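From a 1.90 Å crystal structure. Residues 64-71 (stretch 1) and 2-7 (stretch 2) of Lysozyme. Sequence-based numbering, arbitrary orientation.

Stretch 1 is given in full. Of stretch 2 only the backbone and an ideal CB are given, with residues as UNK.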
# COMPACT_ATOMS: atom_id res chain seq x y z
N ILE A 64 8.46 0.81 1.70
CA ILE A 64 7.43 1.74 1.19
C ILE A 64 7.56 3.10 1.90
O ILE A 64 7.47 4.14 1.24
CB ILE A 64 6.00 1.19 1.36
CG1 ILE A 64 5.89 -0.28 0.91
CG2 ILE A 64 5.03 2.10 0.62
CD1 ILE A 64 6.26 -0.51 -0.53
N VAL A 65 7.66 3.07 3.23
CA VAL A 65 7.84 4.26 4.06
C VAL A 65 9.09 5.03 3.58
O VAL A 65 9.06 6.26 3.43
CB VAL A 65 7.90 3.90 5.55
CG1 VAL A 65 8.43 5.03 6.44
CG2 VAL A 65 6.55 3.42 6.06
N GLU A 66 10.18 4.30 3.30
CA GLU A 66 11.42 4.88 2.77
C GLU A 66 11.17 5.52 1.40
O GLU A 66 11.57 6.65 1.17
CB GLU A 66 12.51 3.82 2.69
CG GLU A 66 13.04 3.47 4.06
CD GLU A 66 13.57 4.70 4.79
OE1 GLU A 66 14.51 5.33 4.26
OE2 GLU A 66 13.02 5.04 5.86
N ALA A 67 10.52 4.77 0.49
CA ALA A 67 10.26 5.22 -0.85
C ALA A 67 9.42 6.51 -0.86
O ALA A 67 9.71 7.43 -1.61
CB ALA A 67 9.57 4.14 -1.64
N VAL A 68 8.37 6.58 -0.03
CA VAL A 68 7.45 7.71 -0.10
C VAL A 68 8.18 8.95 0.41
O VAL A 68 8.13 10.01 -0.20
CB VAL A 68 6.13 7.45 0.66
CG1 VAL A 68 5.29 8.71 0.73
CG2 VAL A 68 5.33 6.32 0.01
N ASN A 69 8.94 8.76 1.47
CA ASN A 69 9.78 9.82 2.06
C ASN A 69 10.78 10.31 1.02
O ASN A 69 10.95 11.50 0.89
CB ASN A 69 10.54 9.26 3.26
CG ASN A 69 9.78 9.45 4.54
OD1 ASN A 69 9.43 10.57 4.89
ND2 ASN A 69 9.52 8.39 5.25
N ASN A 70 11.37 9.39 0.27
CA ASN A 70 12.42 9.77 -0.70
C ASN A 70 11.83 10.34 -1.98
O ASN A 70 12.50 11.18 -2.56
CB ASN A 70 13.32 8.58 -1.04
CG ASN A 70 14.08 8.03 0.14
OD1 ASN A 70 14.17 8.65 1.19
ND2 ASN A 70 14.62 6.84 -0.02
N LEU A 71 10.63 9.92 -2.37
CA LEU A 71 10.07 10.34 -3.67
C LEU A 71 9.24 11.62 -3.54
O LEU A 71 9.11 12.31 -4.54
CB LEU A 71 9.23 9.19 -4.22
CG LEU A 71 10.04 8.00 -4.69
CD1 LEU A 71 9.12 6.93 -5.22
CD2 LEU A 71 11.03 8.43 -5.75
N UNK A 2 13.02 15.81 8.46
CA UNK A 2 11.53 15.71 8.46
C UNK A 2 11.09 14.43 7.72
O UNK A 2 10.41 14.53 6.70
CB UNK A 2 10.90 16.94 7.80
N UNK A 3 11.45 13.28 8.28
CA UNK A 3 11.06 11.99 7.71
C UNK A 3 9.78 11.55 8.41
O UNK A 3 9.62 11.75 9.61
CB UNK A 3 12.17 10.95 7.86
N UNK A 4 8.87 10.95 7.65
CA UNK A 4 7.60 10.51 8.20
C UNK A 4 7.63 9.01 8.52
O UNK A 4 8.37 8.23 7.89
CB UNK A 4 6.47 10.82 7.22
N UNK A 5 6.77 8.62 9.46
CA UNK A 5 6.50 7.24 9.83
C UNK A 5 5.01 6.94 9.63
O UNK A 5 4.16 7.81 9.86
CB UNK A 5 6.92 6.98 11.28
N UNK A 6 4.70 5.70 9.22
CA UNK A 6 3.31 5.32 9.03
C UNK A 6 2.68 5.21 10.42
O UNK A 6 3.25 4.60 11.31
CB UNK A 6 3.19 4.01 8.25
N UNK A 7 1.52 5.85 10.60
CA UNK A 7 0.81 5.83 11.88
C UNK A 7 0.13 4.48 12.08
O UNK A 7 0.01 3.67 11.16
CB UNK A 7 -0.22 6.96 11.95

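Stretch 1 is helical throughout, with backbone bonds such as Val68 N to Ile64 O at 2.9 Å, and stretch 2 passes it as an extended segment without regular structure. Val65 CA lies 6.6 Å from the CA of position 5. Asn69 CA lies 6.2 Å from the CA of position 3, and these two pairs fix the register.

Position 2 has nothing of stretch 1 within 5.5 Å of its ideal CB, so many residues would do. It is Ala2, poorly ordered, adding almost nothing to the contact.

At position 3 phi/psi of -94/142 is extended, and CA-to-CB points sideways, with the ideal CB 4.1 Å from Asn69 OD1. Glu66, three residues before Asn69, offers a carboxylate, and Asn70, the next residue, an amide oxygen; both are beyond the reach of a short side chain. A long donor suits the site, lysine or arginine, the latter able to serve both acceptors at once. The residue is Arg3. Its NH2 forms a salt bridge with Glu66 OE1 at 2.6 Å, though the hydrogen bond is weak, its N-H...acceptor angle only 121°. Arg3 NH1 donates to Asn70 OD1 at 2.3 Å, a very short distance, and NH2 adds a weak bond to the same oxygen at 2.7 Å. Both acceptors lie near the guanidinium plane, while Asn69 CB covers one face, 3.4 Å from Arg3 CZ.

Position 4 is held mainly through its backbone. Its N donates to Asn69 OD1 at 2.8 Å with a nearly linear angle of 178°, and Asn69 ND2 donates to its O at 2.9 Å, so the one amide pairs with both backbone groups. This pairing needs a backbone N-H, which rules out proline, but no particular side chain; with CB sideways, 3.8 Å from Asn69 OD1, several medium-sized or aromatic residues would fit. The residue is His4, chi1 -53° (m), whose CD2 comes 3.5 Å from Asn69 OD1.

Position 5 points away, its ideal CB 5.4 Å from Val65 CG1, which leaves polar or charged residues free to extend. It is Lys5; the nearest its side chain comes to stretch 1 is 5.5 Å, from Lys5 CB to Val65 CG1.

Position 6 points sideways, its ideal CB 4.1 Å from Val65 CG2, a methyl that favours an aliphatic partner such as valine, leucine or isoleucine. Ile6 (chi1 t) brings CG2 to 4.0 Å from Val65 CG2, an apolar contact.

Position 7 is out of reach, so stretch 1 does not choose; phi/psi of -76/170 would suit serine, threonine or aspartate at a helix start, among others. Ser7 sits at an N-cap position, its side chain capping a backbone N just past the stretch.

Stretch 2 (2-7) ARHKIS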
# COMPACT_ATOMS: atom_id res chain seq x y z
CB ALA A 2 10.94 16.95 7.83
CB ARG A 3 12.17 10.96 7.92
CG ARG A 3 13.42 11.21 7.10
CD ARG A 3 13.18 10.93 5.62
NE ARG A 3 13.51 9.55 5.27
CZ ARG A 3 13.82 9.15 4.04
NH1 ARG A 3 13.85 10.03 3.04
NH2 ARG A 3 14.11 7.88 3.80
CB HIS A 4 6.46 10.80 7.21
CG HIS A 4 6.38 12.22 6.74
ND1 HIS A 4 5.75 13.20 7.49
CD2 HIS A 4 6.82 12.81 5.60
CE1 HIS A 4 5.81 14.34 6.83
NE2 HIS A 4 6.47 14.13 5.66
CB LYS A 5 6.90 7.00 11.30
CG LYS A 5 8.37 7.25 11.62
CD LYS A 5 8.64 7.51 13.09
CE LYS A 5 9.80 8.46 13.32
NZ LYS A 5 9.79 9.06 14.68
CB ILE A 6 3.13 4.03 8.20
CG1 ILE A 6 1.65 3.76 7.92
CG2 ILE A 6 3.79 2.81 8.84
CD1 ILE A 6 1.42 2.85 6.77
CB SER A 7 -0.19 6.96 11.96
OG SER A 7 -1.33 6.65 11.19
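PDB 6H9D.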